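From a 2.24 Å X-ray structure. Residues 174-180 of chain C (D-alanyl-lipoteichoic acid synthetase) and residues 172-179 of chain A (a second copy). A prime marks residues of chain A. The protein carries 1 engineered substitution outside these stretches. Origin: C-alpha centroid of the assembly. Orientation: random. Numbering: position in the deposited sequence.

Chain C (174-180) TADNEMI
Chain A (172-179) LSTADNEM

This is a small crossed-helix contact between two copies of one protein, apolar at its centre and joined by water, with no direct hydrogen bond between the stretches. Residues 174-180 of chain C are helical throughout, with phi/psi near -63/-43. In chain A, Leu172′ (-79/148) and Ser173′ (-74/171) are extended, and the helix runs from Thr174′. Both helices continue beyond the stretches. Their N-to-C directions differ by 83°, so they cross almost at right angles, and their axes approach to 9.6 Å.

Each helix is held by i to i+4 backbone bonds. Met179 N donates to Ala175 O at 3.1 Å, and Asn177′ N donates to Ser173′ O at 3.0 Å. Ser173′ is the N-cap of the chain A helix. Its chi1 is 89° (p), which lets Ser173′ OG accept from Asp176′ N at 2.9 Å. Asp176′ (chi1 -65°, m; chi2 -22°) returns the bond: Ser173′ N donates to Asp176′ OD2, also at 2.9 Å. The two bonds satisfy amide groups at the start of the helix.

The same alanine from each copy marks the register. Ala175 CA and Ala175′ CA are 6.2 Å apart. Both CA-to-CB bonds point toward the other stretch, and Ala175 CB meets Ala175′ CB at 4.0 Å. Methyl side chains let the backbones come this near.

Met179 has the largest area covered in the contact. Its CA-to-CB bond points toward chain A, and its chi angles are -79°, -64° and -64° (m, m, m). Met179 CG lies 4.2 Å from Ala175′ CA. Farther out, Met179 CE is 3.8 Å from Thr174′ CG2 and 3.8 Å from Glu178′ CG. These are van der Waals contacts between carbons. Thr174′ has chi1 -37° (m). Glu178′ has chi1 -73° and chi2 -51° (both m), with chi3 -58°; its carboxylate oxygens are hydrogen-bonded elsewhere in the structure.

The polar link is through water. Asp176 has chi1 -73° (m) and chi2 -9°. Its CA-to-CB bond points sideways, but its end comes nearer chain A. Asp176 OD1 is 4.2 Å from Ser173′ OG, too far for a direct bond. One water donates to Asp176 OD1 at 3.0 Å and hydrogen-bonds Ser173′ OG at 2.8 Å. A second donates to Asp176 OD1 at 2.7 Å and accepts from Ala175′ N at 2.8 Å. This carboxylate oxygen thus reaches the first turn of the chain A helix through two waters.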

# COMPACT_ATOMS: atom_id res chain seq x y z
N THR C 174 8.81 6.36 4.85
CA THR C 174 7.39 6.66 4.73
C THR C 174 6.58 5.38 4.45
O THR C 174 5.48 5.20 4.98
CB THR C 174 7.14 7.73 3.63
OG1 THR C 174 8.08 8.81 3.80
CG2 THR C 174 5.74 8.29 3.71
N ALA C 175 7.15 4.49 3.63
CA ALA C 175 6.55 3.19 3.32
C ALA C 175 6.58 2.27 4.53
O ALA C 175 5.63 1.52 4.79
CB ALA C 175 7.25 2.55 2.15
N ASP C 176 7.69 2.33 5.27
CA ASP C 176 7.87 1.59 6.51
C ASP C 176 6.82 1.98 7.55
O ASP C 176 6.20 1.11 8.17
CB ASP C 176 9.28 1.81 7.06
CG ASP C 176 10.36 1.07 6.27
OD1 ASP C 176 10.04 0.25 5.38
OD2 ASP C 176 11.55 1.33 6.54
N ASN C 177 6.62 3.29 7.72
CA ASN C 177 5.66 3.84 8.68
C ASN C 177 4.22 3.45 8.40
O ASN C 177 3.49 3.09 9.32
CB ASN C 177 5.77 5.37 8.73
CG ASN C 177 6.97 5.85 9.53
OD1 ASN C 177 7.53 5.11 10.33
ND2 ASN C 177 7.35 7.11 9.33
N GLU C 178 3.84 3.52 7.13
CA GLU C 178 2.51 3.11 6.68
C GLU C 178 2.26 1.63 6.94
O GLU C 178 1.20 1.27 7.44
CB GLU C 178 2.31 3.46 5.19
CG GLU C 178 1.15 2.75 4.47
CD GLU C 178 -0.25 3.04 5.03
OE1 GLU C 178 -1.19 2.30 4.66
OE2 GLU C 178 -0.43 3.99 5.83
N MET C 179 3.25 0.80 6.62
CA MET C 179 3.18 -0.64 6.88
C MET C 179 3.00 -0.97 8.36
O MET C 179 2.17 -1.81 8.71
CB MET C 179 4.42 -1.35 6.31
CG MET C 179 4.37 -1.59 4.80
SD MET C 179 3.04 -2.69 4.27
CE MET C 179 3.54 -4.20 5.06
N ILE C 180 3.76 -0.29 9.21
CA ILE C 180 3.66 -0.42 10.67
C ILE C 180 2.26 -0.05 11.17
O ILE C 180 1.65 -0.81 11.93
CB ILE C 180 4.73 0.43 11.40
CG1 ILE C 180 6.11 -0.20 11.25
CG2 ILE C 180 4.42 0.60 12.88
CD1 ILE C 180 7.23 0.73 11.58
N LEU A 172 15.33 -8.12 2.29
CA LEU A 172 14.35 -7.17 1.77
C LEU A 172 13.43 -6.71 2.88
O LEU A 172 13.13 -7.47 3.80
CB LEU A 172 13.54 -7.80 0.63
CG LEU A 172 14.27 -8.31 -0.61
CD1 LEU A 172 13.41 -9.35 -1.32
CD2 LEU A 172 14.65 -7.18 -1.56
N SER A 173 12.97 -5.47 2.79
CA SER A 173 12.07 -4.90 3.79
C SER A 173 10.66 -5.47 3.65
O SER A 173 10.35 -6.18 2.69
CB SER A 173 12.05 -3.37 3.69
OG SER A 173 11.06 -2.91 2.78
N THR A 174 9.80 -5.16 4.62
CA THR A 174 8.41 -5.60 4.60
C THR A 174 7.65 -4.89 3.47
O THR A 174 6.83 -5.50 2.78
CB THR A 174 7.71 -5.35 5.96
OG1 THR A 174 8.64 -5.61 7.02
CG2 THR A 174 6.50 -6.26 6.13
N ALA A 175 7.96 -3.60 3.28
CA ALA A 175 7.43 -2.80 2.18
C ALA A 175 7.88 -3.33 0.82
O ALA A 175 7.09 -3.37 -0.13
CB ALA A 175 7.86 -1.35 2.33
N ASP A 176 9.15 -3.74 0.74
CA ASP A 176 9.73 -4.37 -0.46
C ASP A 176 9.00 -5.64 -0.84
O ASP A 176 8.68 -5.85 -2.01
CB ASP A 176 11.21 -4.70 -0.24
CG ASP A 176 12.09 -3.47 -0.04
OD1 ASP A 176 11.70 -2.36 -0.46
OD2 ASP A 176 13.18 -3.61 0.55
N ASN A 177 8.73 -6.48 0.16
CA ASN A 177 8.08 -7.77 -0.04
C ASN A 177 6.66 -7.65 -0.58
O ASN A 177 6.26 -8.41 -1.45
CB ASN A 177 8.12 -8.60 1.24
CG ASN A 177 9.49 -9.22 1.49
OD1 ASN A 177 10.16 -9.68 0.57
ND2 ASN A 177 9.90 -9.24 2.76
N GLU A 178 5.92 -6.66 -0.07
CA GLU A 178 4.55 -6.41 -0.51
C GLU A 178 4.46 -5.86 -1.93
O GLU A 178 3.51 -6.16 -2.65
CB GLU A 178 3.84 -5.48 0.47
CG GLU A 178 3.48 -6.16 1.78
CD GLU A 178 2.74 -7.48 1.59
OE1 GLU A 178 1.66 -7.48 0.94
OE2 GLU A 178 3.22 -8.52 2.09
N MET A 179 5.44 -5.05 -2.31
CA MET A 179 5.54 -4.57 -3.68
C MET A 179 5.84 -5.72 -4.63
O MET A 179 5.27 -5.78 -5.72
CB MET A 179 6.58 -3.45 -3.82
CG MET A 179 6.09 -2.07 -3.35
SD MET A 179 4.68 -1.40 -4.28
CE MET A 179 5.40 -1.23 -5.91
O HOH W 1 11.35 -0.13 2.69
O HOH W 2 8.72 -2.13 5.59